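Local atomic coordinates of p-nitrophenyl phosphatase (Pho2) (Archaeoglobus fulgidus, PDB entry 3QGM), a protein that probably hydrolyses phosphate esters as a metal-dependent phosphatase of the haloacid dehalogenase superfamily and carries a bound calcium ion. Residues V93-E98 with E103-A108; K34-L39 with N257-M262; T135-A140 with G171-M176; G234-T237 with Q243-E246. All coordinates share one frame; numbering follows the deposited sequence. Where two conformers were deposited one is given.

Contact 1 of 4, residues V93-E98 with E103-A108; sequences VFTTGE and EELRLA
Val93 and Thr95 meet Leu105 by apolar contact, and both meetings run through one methyl group. Leu105 CD1 lies 4.0 Å from Val93 CG2. The same Leu105 CD1 is 4.0 Å from Thr95 CB, with the methyl Thr95 CG2 only slightly farther off, so the leucine tip sits over two strand residues that lie two positions apart and point to the same face. In both pairs the side chains meet at a slant. On the helix, Leu105 turns CG opposite its carbonyl carbon (chi1 -71°), and its extended second torsion then carries CD1 out to the strand. The backbones stay well separated: the nearest pair, Val93 CA and Leu105 CA, is 8.2 Å apart. About 135 Å² of surface is buried, counting both sides.

The topology is that of a beta-alpha-beta unit, in which strand 92-95 leads through helix 99-107 to strand 111-112, its parallel neighbour in a five-stranded sheet. Leu105 also touches Leu110 and Ile112, and Val93 touches Ile112, so the helix packs on both strands that it connects.

Hydrogen bonds act on the strand's exit. Thr95 OG1 lies anti to its own backbone N, and there accepts from Gly97 N at 3.0 Å with an N-H...O angle of 150°, an ST turn where the strand gives way to the loop. The same OG1 is also hydrogen-bonded to Val122 O on strand 120-123, the neighbour on the other side from 111-112.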
loop_
_atom_site.group_PDB
_atom_site.type_symbol
_atom_site.label_atom_id
_atom_site.label_comp_id
_atom_site.label_asym_id
_atom_site.label_seq_id
_atom_site.Cartn_x
_atom_site.Cartn_y
_atom_site.Cartn_z
ATOM N N VAL A 93 17.902 14.491 0.308
ATOM C CA VAL A 93 17.045 13.376 0.023
ATOM C C VAL A 93 16.711 12.581 1.295
ATOM O O VAL A 93 17.539 12.462 2.223
ATOM C CB VAL A 93 17.683 12.425 -1.045
ATOM C CG1 VAL A 93 18.088 13.184 -2.289
ATOM C CG2 VAL A 93 18.903 11.679 -0.499
ATOM N N PHE A 94 15.485 12.060 1.323
ATOM C CA PHE A 94 15.026 11.067 2.295
ATOM C C PHE A 94 14.576 9.858 1.483
ATOM O O PHE A 94 13.870 9.994 0.461
ATOM C CB PHE A 94 13.895 11.608 3.152
ATOM C CG PHE A 94 13.199 10.544 3.952
ATOM C CD1 PHE A 94 13.727 10.108 5.141
ATOM C CD2 PHE A 94 12.075 9.932 3.463
ATOM C CE1 PHE A 94 13.115 9.116 5.863
ATOM C CE2 PHE A 94 11.462 8.920 4.157
ATOM C CZ PHE A 94 11.995 8.505 5.375
ATOM N N THR A 95 15.053 8.695 1.885
ATOM C CA THR A 95 14.727 7.442 1.217
ATOM C C THR A 95 14.117 6.379 2.150
ATOM O O THR A 95 14.440 6.333 3.337
ATOM C CB THR A 95 15.937 6.877 0.520
ATOM O OG1 THR A 95 15.532 5.763 -0.251
ATOM C CG2 THR A 95 17.036 6.447 1.581
ATOM N N THR A 96 13.231 5.545 1.591
ATOM C CA THR A 96 12.670 4.398 2.292
ATOM C C THR A 96 13.564 3.162 2.077
ATOM O O THR A 96 13.308 2.100 2.632
ATOM C CB THR A 96 11.262 4.032 1.780
ATOM O OG1 THR A 96 11.319 3.719 0.379
ATOM C CG2 THR A 96 10.269 5.173 1.984
ATOM N N GLY A 97 14.626 3.332 1.289
ATOM C CA GLY A 97 15.319 2.215 0.688
ATOM C C GLY A 97 16.406 1.630 1.550
ATOM O O GLY A 97 16.641 2.075 2.657
ATOM N N GLU A 98 17.021 0.574 1.039
ATOM C CA GLU A 98 18.044 -0.173 1.778
ATOM C C GLU A 98 19.462 0.414 1.565
ATOM O O GLU A 98 19.636 1.427 0.870
ATOM C CB GLU A 98 18.022 -1.626 1.318
ATOM C CG GLU A 98 16.719 -2.362 1.656
ATOM C CD GLU A 98 16.868 -3.845 1.587
ATOM O OE1 GLU A 98 18.000 -4.306 1.329
ATOM O OE2 GLU A 98 15.846 -4.548 1.754
ATOM N N GLU A 103 23.768 4.105 -0.453
ATOM C CA GLU A 103 25.135 4.169 -0.971
ATOM C C GLU A 103 25.191 4.945 -2.280
ATOM O O GLU A 103 26.061 5.809 -2.431
ATOM C CB GLU A 103 25.735 2.782 -1.164
ATOM C CG GLU A 103 27.237 2.796 -1.394
ATOM C CD GLU A 103 28.004 1.762 -0.606
ATOM O OE1 GLU A 103 27.556 0.616 -0.432
ATOM O OE2 GLU A 103 29.066 2.141 -0.128
ATOM N N GLU A 104 24.319 4.593 -3.243
ATOM C CA GLU A 104 24.375 5.217 -4.563
ATOM C C GLU A 104 23.940 6.659 -4.447
ATOM O O GLU A 104 24.465 7.546 -5.102
ATOM C CB GLU A 104 23.505 4.469 -5.587
ATOM C CG GLU A 104 24.034 3.071 -5.957
ATOM C CD GLU A 104 25.355 3.110 -6.787
ATOM O OE1 GLU A 104 25.733 4.196 -7.260
ATOM O OE2 GLU A 104 25.991 2.056 -7.002
ATOM N N LEU A 105 22.992 6.925 -3.568
ATOM C CA LEU A 105 22.616 8.304 -3.306
ATOM C C LEU A 105 23.809 9.134 -2.814
ATOM O O LEU A 105 24.028 10.228 -3.289
ATOM C CB LEU A 105 21.464 8.378 -2.329
ATOM C CG LEU A 105 20.084 7.932 -2.828
ATOM C CD1 LEU A 105 19.229 7.827 -1.622
ATOM C CD2 LEU A 105 19.429 8.897 -3.908
ATOM N N ARG A 106 24.551 8.619 -1.835
ATOM C CA ARG A 106 25.747 9.301 -1.325
ATOM C C ARG A 106 26.829 9.370 -2.371
ATOM O O ARG A 106 27.452 10.413 -2.555
ATOM C CB ARG A 106 26.305 8.643 -0.062
ATOM C CG ARG A 106 25.568 9.048 1.178
ATOM C CD ARG A 106 26.501 9.362 2.412
ATOM N NE ARG A 106 25.709 9.753 3.595
ATOM C CZ ARG A 106 25.019 8.875 4.288
ATOM N NH1 ARG A 106 25.034 7.617 3.907
ATOM N NH2 ARG A 106 24.323 9.237 5.352
ATOM N N LEU A 107 27.002 8.290 -3.110
ATOM C CA LEU A 107 28.019 8.283 -4.171
ATOM C C LEU A 107 27.759 9.312 -5.262
ATOM O O LEU A 107 28.683 9.805 -5.866
ATOM C CB LEU A 107 28.170 6.905 -4.817
ATOM C CG LEU A 107 28.837 5.796 -4.022
ATOM C CD1 LEU A 107 28.580 4.464 -4.711
ATOM C CD2 LEU A 107 30.361 6.016 -3.883
ATOM N N ALA A 108 26.497 9.653 -5.501
ATOM C CA ALA A 108 26.169 10.704 -6.468
ATOM C C ALA A 108 26.260 12.106 -5.885
ATOM O O ALA A 108 25.882 13.071 -6.551
ATOM C CB ALA A 108 24.796 10.462 -7.084
#

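Contact 2 of 4, residues K34-L39 with N257-M262; sequences KKLKEL and NSLKDM
In the Rossmann-like core of the haloacid dehalogenase fold, helix 27-38 comes after strand 10-14, the first of the parallel six-stranded sheet in chain order, and two short strands, 20-21 and 24-25, while helix 259-264 follows the last strand of that sheet; here Leu36 of the former helix meets Leu259 and Met262 of the latter. That the two helices share a face of the sheet follows from their common floor: Leu36 touches Tyr11 and Ile13 of strand 10-14, and Met262 also rests on Tyr11. This strand ends at Asp14, a metal ligand, whose side chain is about 9 Å from that of Leu259; the contact itself is apolar packing, with the Leu259 side chain about 12 Å from the bound calcium.

One methyl group carries the Leu36 side. Leu36 CD1 approaches the terminal methyl CE of Met262, a selenomethionine, to 4.1 Å, the two side chains crossing at about a right angle. Met262 leaves the backbone with CG anti to its N (chi1 180°), and a bend about the CG-SE bond swings CE over to the leucine. Looser is the second pair, Leu36 CD1 to Leu259 CD1, at 4.4 Å. Only about 115 Å² is buried, both sides counted.

Within segment 257-262 three polar side chains bond to one another. Ser258 is the N-cap residue of helix 259-264, and its OG makes a weak hydrogen bond to Asp261 OD2. Lys260 NZ forms a salt bridge of 2.7 Å with Asp261 OD1, reaching that oxygen on its syn side but 30° out of the carboxylate plane.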
loop_
_atom_site.group_PDB
_atom_site.type_symbol
_atom_site.label_atom_id
_atom_site.label_comp_id
_atom_site.label_asym_id
_atom_site.label_seq_id
_atom_site.Cartn_x
_atom_site.Cartn_y
_atom_site.Cartn_z
ATOM N N LYS A 34 29.196 -13.790 -23.695
ATOM C CA LYS A 34 30.550 -13.952 -24.166
ATOM C C LYS A 34 30.611 -13.984 -25.684
ATOM O O LYS A 34 31.450 -13.300 -26.277
ATOM C CB LYS A 34 31.182 -15.201 -23.548
ATOM C CG LYS A 34 31.395 -15.094 -22.030
ATOM C CD LYS A 34 32.265 -16.268 -21.553
ATOM C CE LYS A 34 32.334 -16.377 -20.046
ATOM N NZ LYS A 34 32.985 -17.657 -19.610
ATOM N N LYS A 35 29.720 -14.741 -26.332
ATOM C CA LYS A 35 29.686 -14.763 -27.796
ATOM C C LYS A 35 29.361 -13.393 -28.390
ATOM O O LYS A 35 29.902 -13.043 -29.458
ATOM C CB LYS A 35 28.722 -15.828 -28.358
ATOM C CG LYS A 35 29.250 -17.283 -28.294
ATOM C CD LYS A 35 28.992 -17.979 -26.939
ATOM C CE LYS A 35 29.109 -19.529 -26.996
ATOM N NZ LYS A 35 29.319 -20.134 -25.612
ATOM N N LEU A 36 28.507 -12.621 -27.704
ATOM C CA LEU A 36 28.184 -11.250 -28.135
ATOM C C LEU A 36 29.372 -10.267 -28.102
ATOM O O LEU A 36 29.506 -9.456 -29.008
ATOM C CB LEU A 36 27.026 -10.654 -27.309
ATOM C CG LEU A 36 25.593 -10.995 -27.745
ATOM C CD1 LEU A 36 24.583 -10.330 -26.800
ATOM C CD2 LEU A 36 25.333 -10.585 -29.192
ATOM N N LYS A 37 30.171 -10.307 -27.028
ATOM C CA LYS A 37 31.364 -9.475 -26.878
ATOM C C LYS A 37 32.351 -9.822 -27.990
ATOM O O LYS A 37 32.932 -8.939 -28.657
ATOM C CB LYS A 37 32.030 -9.725 -25.517
ATOM C CG LYS A 37 31.190 -9.343 -24.301
ATOM C CD LYS A 37 31.922 -9.620 -22.969
ATOM C CE LYS A 37 31.975 -11.113 -22.634
ATOM N NZ LYS A 37 32.652 -11.433 -21.400
ATOM N N GLU A 38 32.526 -11.131 -28.176
ATOM C CA GLU A 38 33.380 -11.728 -29.222
ATOM C C GLU A 38 33.000 -11.275 -30.631
ATOM O O GLU A 38 33.869 -11.116 -31.495
ATOM C CB GLU A 38 33.212 -13.236 -29.180
ATOM C CG GLU A 38 34.473 -14.041 -29.063
ATOM C CD GLU A 38 34.267 -15.490 -29.552
ATOM O OE1 GLU A 38 34.586 -16.445 -28.787
ATOM O OE2 GLU A 38 33.773 -15.672 -30.708
ATOM N N LEU A 39 31.702 -11.126 -30.886
ATOM C CA LEU A 39 31.232 -10.557 -32.155
ATOM C C LEU A 39 31.317 -9.031 -32.139
ATOM O O LEU A 39 30.786 -8.397 -33.056
ATOM C CB LEU A 39 29.773 -10.938 -32.435
ATOM C CG LEU A 39 29.401 -12.109 -33.347
ATOM C CD1 LEU A 39 30.481 -13.159 -33.428
ATOM C CD2 LEU A 39 28.060 -12.701 -32.852
ATOM N N ASN A 257 14.791 -19.476 -26.619
ATOM C CA ASN A 257 14.883 -20.233 -25.392
ATOM C C ASN A 257 15.849 -19.542 -24.426
ATOM O O ASN A 257 15.539 -19.380 -23.270
ATOM C CB ASN A 257 15.302 -21.691 -25.685
ATOM C CG ASN A 257 14.109 -22.576 -26.069
ATOM O OD1 ASN A 257 12.997 -22.372 -25.585
ATOM N ND2 ASN A 257 14.350 -23.583 -26.899
ATOM N N SER A 258 17.000 -19.127 -24.932
ATOM C CA SER A 258 17.994 -18.456 -24.116
ATOM C C SER A 258 18.780 -17.470 -24.965
ATOM O O SER A 258 18.676 -17.472 -26.195
ATOM C CB SER A 258 18.980 -19.494 -23.538
ATOM O OG SER A 258 19.738 -20.026 -24.589
ATOM N N LEU A 259 19.596 -16.644 -24.301
ATOM C CA LEU A 259 20.416 -15.671 -25.025
ATOM C C LEU A 259 21.395 -16.368 -26.006
ATOM O O LEU A 259 21.682 -15.859 -27.108
ATOM C CB LEU A 259 21.165 -14.778 -24.024
ATOM C CG LEU A 259 22.018 -13.671 -24.609
ATOM C CD1 LEU A 259 21.115 -12.645 -25.274
ATOM C CD2 LEU A 259 22.828 -13.070 -23.449
ATOM N N LYS A 260 21.909 -17.528 -25.584
ATOM C CA LYS A 260 22.784 -18.336 -26.451
ATOM C C LYS A 260 22.104 -18.554 -27.791
ATOM O O LYS A 260 22.684 -18.281 -28.838
ATOM C CB LYS A 260 23.134 -19.674 -25.779
ATOM C CG LYS A 260 23.604 -20.786 -26.710
ATOM C CD LYS A 260 23.931 -22.053 -25.909
ATOM C CE LYS A 260 23.497 -23.325 -26.636
ATOM N NZ LYS A 260 21.985 -23.373 -26.875
ATOM N N ASP A 261 20.863 -19.021 -27.743
ATOM C CA ASP A 261 20.118 -19.299 -28.957
ATOM C C ASP A 261 19.875 -18.040 -29.802
ATOM O O ASP A 261 19.966 -18.098 -31.044
ATOM C CB ASP A 261 18.789 -19.989 -28.630
ATOM C CG ASP A 261 18.970 -21.354 -27.950
ATOM O OD1 ASP A 261 19.979 -22.054 -28.185
ATOM O OD2 ASP A 261 18.088 -21.730 -27.157
HETATM N N MSE A 262 19.602 -16.912 -29.146
HETATM C CA MSE A 262 19.433 -15.643 -29.844
HETATM C C MSE A 262 20.691 -15.368 -30.630
HETATM O O MSE A 262 20.636 -14.956 -31.815
HETATM C CB MSE A 262 19.226 -14.478 -28.889
HETATM C CG MSE A 262 19.054 -13.118 -29.620
HETATM SE SE MSE A 262 19.278 -11.515 -28.565
HETATM C CE MSE A 262 21.202 -11.353 -28.841
#

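Contact 3 of 4, residues T135-A140 with G171-M176; sequences TKALRA and GALYWM
Helices 131-143 and 167-177 come together at Leu138 and Leu173, whose CA atoms are 6.3 Å apart, the shortest such distance between segments 135-140 and 171-176. The short axes approach to 10.3 Å, with a signed crossing angle of -50° and both helices running in broadly the same sense. This spacing leaves the axes room for a layer of aliphatic side chains, and about 170 Å² is buried, both sides summed.

Two groups of apolar contacts make up the interface between the segments. Leu173 extends its CD2 methyl directly onto the opposing backbone: CD2 is 3.7 Å from Leu138 N and 3.9 Å from Ala137 C. The small Ala137 permits this, its CB standing 4.0 Å from the same Leu173 CD2, so the methyl beds against the peptide link between the two residues.

The second meeting is methyl to methyl. Leu138 CD1 touches the terminal CE of Met176, a selenomethionine, at 4.0 Å, and Leu138 CB is almost as near to that CE. The two side chains are set roughly at right angles. With CG anti to its backbone N (chi1 167°), Leu138 turns its branch towards the other helix, while Met176, bent at its last torsion, folds CE back over the leucine.

The second subunit also meets this region: its Ile163 packs on Leu138, and its Asp160 forms a salt bridge with Arg139. In the five-stranded sheet, helix 131-143 connects neighbouring parallel strands 120-123 and 146-149, and helix 167-177 leads on to edge strand 183-184. Ala137 also rests on Thr96, in the loop just after strand 92-95.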
loop_
_atom_site.group_PDB
_atom_site.type_symbol
_atom_site.label_atom_id
_atom_site.label_comp_id
_atom_site.label_asym_id
_atom_site.label_seq_id
_atom_site.Cartn_x
_atom_site.Cartn_y
_atom_site.Cartn_z
ATOM N N THR A 135 5.431 6.031 8.042
ATOM C CA THR A 135 4.967 7.317 8.536
ATOM C C THR A 135 5.804 8.420 7.924
ATOM O O THR A 135 5.264 9.438 7.473
ATOM C CB THR A 135 5.034 7.395 10.072
ATOM O OG1 THR A 135 4.114 6.466 10.626
ATOM C CG2 THR A 135 4.697 8.742 10.619
ATOM N N LYS A 136 7.109 8.232 7.920
ATOM C CA LYS A 136 7.993 9.273 7.376
ATOM C C LYS A 136 7.741 9.534 5.895
ATOM O O LYS A 136 7.715 10.672 5.470
ATOM C CB LYS A 136 9.459 8.936 7.620
ATOM C CG LYS A 136 9.863 8.875 9.126
ATOM C CD LYS A 136 11.370 8.775 9.247
ATOM C CE LYS A 136 11.877 9.095 10.658
ATOM N NZ LYS A 136 12.390 7.871 11.310
ATOM N N ALA A 137 7.557 8.459 5.135
ATOM C CA ALA A 137 7.275 8.531 3.691
ATOM C C ALA A 137 5.962 9.225 3.474
ATOM O O ALA A 137 5.873 10.125 2.659
ATOM C CB ALA A 137 7.215 7.103 3.083
ATOM N N LEU A 138 4.939 8.792 4.212
ATOM C CA LEU A 138 3.647 9.454 4.202
ATOM C C LEU A 138 3.813 10.987 4.424
ATOM O O LEU A 138 3.286 11.816 3.670
ATOM C CB LEU A 138 2.714 8.829 5.255
ATOM C CG LEU A 138 1.439 9.634 5.571
ATOM C CD1 LEU A 138 0.512 9.577 4.332
ATOM C CD2 LEU A 138 0.750 9.123 6.821
ATOM N N ARG A 139 4.519 11.360 5.477
ATOM C CA ARG A 139 4.637 12.794 5.761
ATOM C C ARG A 139 5.400 13.520 4.655
ATOM O O ARG A 139 5.008 14.607 4.255
ATOM C CB ARG A 139 5.249 13.002 7.136
ATOM C CG ARG A 139 4.301 12.473 8.226
ATOM C CD ARG A 139 4.900 12.614 9.608
ATOM N NE ARG A 139 4.030 12.116 10.627
ATOM C CZ ARG A 139 4.354 12.003 11.910
ATOM N NH1 ARG A 139 5.562 12.376 12.340
ATOM N NH2 ARG A 139 3.448 11.534 12.767
ATOM N N ALA A 140 6.459 12.917 4.138
ATOM C CA ALA A 140 7.195 13.496 2.992
ATOM C C ALA A 140 6.322 13.679 1.746
ATOM O O ALA A 140 6.360 14.705 1.014
ATOM C CB ALA A 140 8.410 12.611 2.669
ATOM N N GLY A 171 2.084 1.874 -3.869
ATOM C CA GLY A 171 0.676 1.647 -3.721
ATOM C C GLY A 171 0.143 2.174 -2.402
ATOM O O GLY A 171 -0.939 2.793 -2.354
ATOM N N ALA A 172 0.902 1.956 -1.333
ATOM C CA ALA A 172 0.510 2.499 -0.023
ATOM C C ALA A 172 0.380 4.027 -0.071
ATOM O O ALA A 172 -0.612 4.563 0.334
ATOM C CB ALA A 172 1.480 2.069 1.058
ATOM N N LEU A 173 1.387 4.707 -0.603
ATOM C CA LEU A 173 1.411 6.158 -0.664
ATOM C C LEU A 173 0.316 6.699 -1.570
ATOM O O LEU A 173 -0.367 7.654 -1.205
ATOM C CB LEU A 173 2.782 6.633 -1.131
ATOM C CG LEU A 173 3.919 6.378 -0.155
ATOM C CD1 LEU A 173 5.228 6.812 -0.803
ATOM C CD2 LEU A 173 3.632 7.103 1.208
ATOM N N TYR A 174 0.096 6.043 -2.704
ATOM C CA TYR A 174 -0.980 6.386 -3.621
ATOM C C TYR A 174 -2.347 6.277 -2.936
ATOM O O TYR A 174 -3.208 7.179 -3.053
ATOM C CB TYR A 174 -0.970 5.498 -4.902
ATOM C CG TYR A 174 -2.241 5.709 -5.703
ATOM C CD1 TYR A 174 -2.442 6.863 -6.441
ATOM C CD2 TYR A 174 -3.291 4.810 -5.618
ATOM C CE1 TYR A 174 -3.649 7.071 -7.154
ATOM C CE2 TYR A 174 -4.476 5.015 -6.292
ATOM C CZ TYR A 174 -4.653 6.144 -7.049
ATOM O OH TYR A 174 -5.836 6.279 -7.719
ATOM N N TRP A 175 -2.578 5.169 -2.254
ATOM C CA TRP A 175 -3.870 5.010 -1.637
ATOM C C TRP A 175 -4.161 6.043 -0.567
ATOM O O TRP A 175 -5.296 6.548 -0.471
ATOM C CB TRP A 175 -4.020 3.618 -1.085
ATOM C CG TRP A 175 -5.369 3.242 -0.724
ATOM C CD1 TRP A 175 -5.945 3.329 0.499
ATOM C CD2 TRP A 175 -6.302 2.583 -1.564
ATOM N NE1 TRP A 175 -7.213 2.799 0.459
ATOM C CE2 TRP A 175 -7.443 2.310 -0.793
ATOM C CE3 TRP A 175 -6.266 2.161 -2.902
ATOM C CZ2 TRP A 175 -8.588 1.709 -1.329
ATOM C CZ3 TRP A 175 -7.360 1.545 -3.420
ATOM C CH2 TRP A 175 -8.528 1.324 -2.631
HETATM N N MSE A 176 -3.137 6.404 0.204
HETATM C CA MSE A 176 -3.316 7.295 1.325
HETATM C C MSE A 176 -3.357 8.763 0.891
HETATM O O MSE A 176 -4.011 9.558 1.531
HETATM C CB MSE A 176 -2.177 7.082 2.345
HETATM C CG MSE A 176 -2.270 5.710 3.065
HETATM SE SE MSE A 176 -1.005 5.704 4.522
HETATM C CE MSE A 176 0.653 5.700 3.512
#

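Contact 4 of 4, residues G234-T237 with Q243-E246; sequences GVTT and QMIE
Thr236 and Met244 lie alongside one another with their side chains running in opposite directions, each sliding past the other's flank. The nearest atoms are the methyl Thr236 CG2 and the methylene Met244 CG, 4.0 Å apart, while the two CA atoms, Thr236 CA and Met244 CA, are separated by 7.4 Å. Thr236 holds CG2 anti to its backbone N, which aims the methyl at the helix and leaves the hydroxyl to turn elsewhere. Met244, a selenomethionine, bends at its second torsion (chi2 -54°), and the rest of its chain is extended from there, so that CE reaches back along the loop. At its end the touch is light: Met244 CE comes to 4.5 Å from Val235 CG1. Met244 contributes the largest share of the roughly 112 Å² buried in all.

The loop segment 234-237 leaves strand 227-231 and leads into helix 241-248, which carries Met244; the contact folds the start of this connection against the helix. Asn240, just ahead of the helix, bonds the loop twice, its OD1 accepting from Thr237 N and its ND2 donating to Val235 O.

This loop borders the metal site. The Val235 side chain is about 6 Å from the bound calcium and about 4 Å from the side chain of Asp212, a calcium ligand. Val235 N donates to Asp212 OD2, and Thr236 OG1 is hydrogen-bonded to Asp212 O. The chemistry is therefore divided: Val235 N and Thr236 OG1 probably help to position this metal ligand, as second-shell groups, whereas the methyl groups of the same residues meet the methionine through van der Waals contact alone.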
loop_
_atom_site.group_PDB
_atom_site.type_symbol
_atom_site.label_atom_id
_atom_site.label_comp_id
_atom_site.label_asym_id
_atom_site.label_seq_id
_atom_site.Cartn_x
_atom_site.Cartn_y
_atom_site.Cartn_z
ATOM N N GLY A 234 13.828 -17.445 -17.745
ATOM C CA GLY A 234 13.416 -16.811 -16.491
ATOM C C GLY A 234 11.907 -16.856 -16.310
ATOM O O GLY A 234 11.310 -17.905 -16.507
ATOM N N VAL A 235 11.292 -15.725 -15.959
ATOM C CA VAL A 235 9.855 -15.663 -15.626
ATOM C C VAL A 235 8.917 -16.222 -16.761
ATOM O O VAL A 235 7.891 -16.878 -16.488
ATOM C CB VAL A 235 9.480 -14.191 -15.233
ATOM C CG1 VAL A 235 7.998 -13.976 -15.172
ATOM C CG2 VAL A 235 10.158 -13.754 -13.890
ATOM N N THR A 236 9.265 -15.996 -18.025
ATOM C CA THR A 236 8.408 -16.460 -19.107
ATOM C C THR A 236 8.908 -17.795 -19.588
ATOM O O THR A 236 10.097 -18.010 -19.736
ATOM C CB THR A 236 8.266 -15.440 -20.239
ATOM O OG1 THR A 236 8.094 -14.133 -19.677
ATOM C CG2 THR A 236 7.028 -15.765 -21.131
ATOM N N THR A 237 7.995 -18.746 -19.725
ATOM C CA THR A 237 8.370 -20.100 -20.151
ATOM C C THR A 237 7.623 -20.455 -21.430
ATOM O O THR A 237 6.692 -19.739 -21.856
ATOM C CB THR A 237 8.010 -21.108 -19.101
ATOM O OG1 THR A 237 6.596 -21.131 -18.990
ATOM C CG2 THR A 237 8.625 -20.726 -17.748
ATOM N N GLN A 243 -0.040 -17.001 -22.521
ATOM C CA GLN A 243 -0.767 -16.421 -21.410
ATOM C C GLN A 243 -0.208 -15.030 -21.059
ATOM O O GLN A 243 -0.965 -14.088 -20.800
ATOM C CB GLN A 243 -0.637 -17.341 -20.205
ATOM C CG GLN A 243 -1.143 -18.793 -20.380
ATOM C CD GLN A 243 -0.789 -19.520 -21.699
ATOM O OE1 GLN A 243 0.380 -19.649 -22.067
ATOM N NE2 GLN A 243 -1.821 -20.052 -22.381
HETATM N N MSE A 244 1.121 -14.906 -21.066
HETATM C CA MSE A 244 1.769 -13.639 -20.782
HETATM C C MSE A 244 1.511 -12.598 -21.883
HETATM O O MSE A 244 1.253 -11.416 -21.601
HETATM C CB MSE A 244 3.264 -13.875 -20.621
HETATM C CG MSE A 244 3.655 -14.629 -19.337
HETATM SE SE MSE A 244 2.961 -13.789 -17.701
HETATM C CE MSE A 244 3.819 -14.984 -16.408
ATOM N N ILE A 245 1.581 -13.035 -23.144
ATOM C CA ILE A 245 1.232 -12.166 -24.278
ATOM C C ILE A 245 -0.206 -11.597 -24.083
ATOM O O ILE A 245 -0.423 -10.376 -24.166
ATOM C CB ILE A 245 1.415 -12.914 -25.645
ATOM C CG1 ILE A 245 2.913 -13.063 -25.953
ATOM C CG2 ILE A 245 0.673 -12.186 -26.789
ATOM C CD1 ILE A 245 3.263 -14.115 -26.990
ATOM N N GLU A 246 -1.155 -12.473 -23.763
ATOM C CA GLU A 246 -2.566 -12.057 -23.563
ATOM C C GLU A 246 -2.668 -11.164 -22.338
ATOM O O GLU A 246 -3.225 -10.083 -22.403
ATOM C CB GLU A 246 -3.513 -13.261 -23.383
ATOM C CG GLU A 246 -4.330 -13.662 -24.605
ATOM C CD GLU A 246 -5.482 -12.683 -24.938
ATOM O OE1 GLU A 246 -5.966 -12.732 -26.093
ATOM O OE2 GLU A 246 -5.897 -11.867 -24.066
#

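From the N terminus, helix 27-38 opens contact 2, which closes only at segment 257-262, so its long loop encloses the other three. Inside it, contact 1 closes first, a short loop within one beta-alpha-beta unit. Contact 3 then joins two helices through segments 31 residues apart at their closest ends, and contact 4 closes a short loop beside the metal site; these three follow in series and none cross. Contacts 1 and 3 belong to the five-stranded sheet region and touch, Phe94 CZ lying 3.4 Å from Lys136 CB. Contacts 2 and 4 belong to the six-stranded core, their nearest atoms about 6 Å apart. The centres of contacts 2 and 3 are about 43 Å apart.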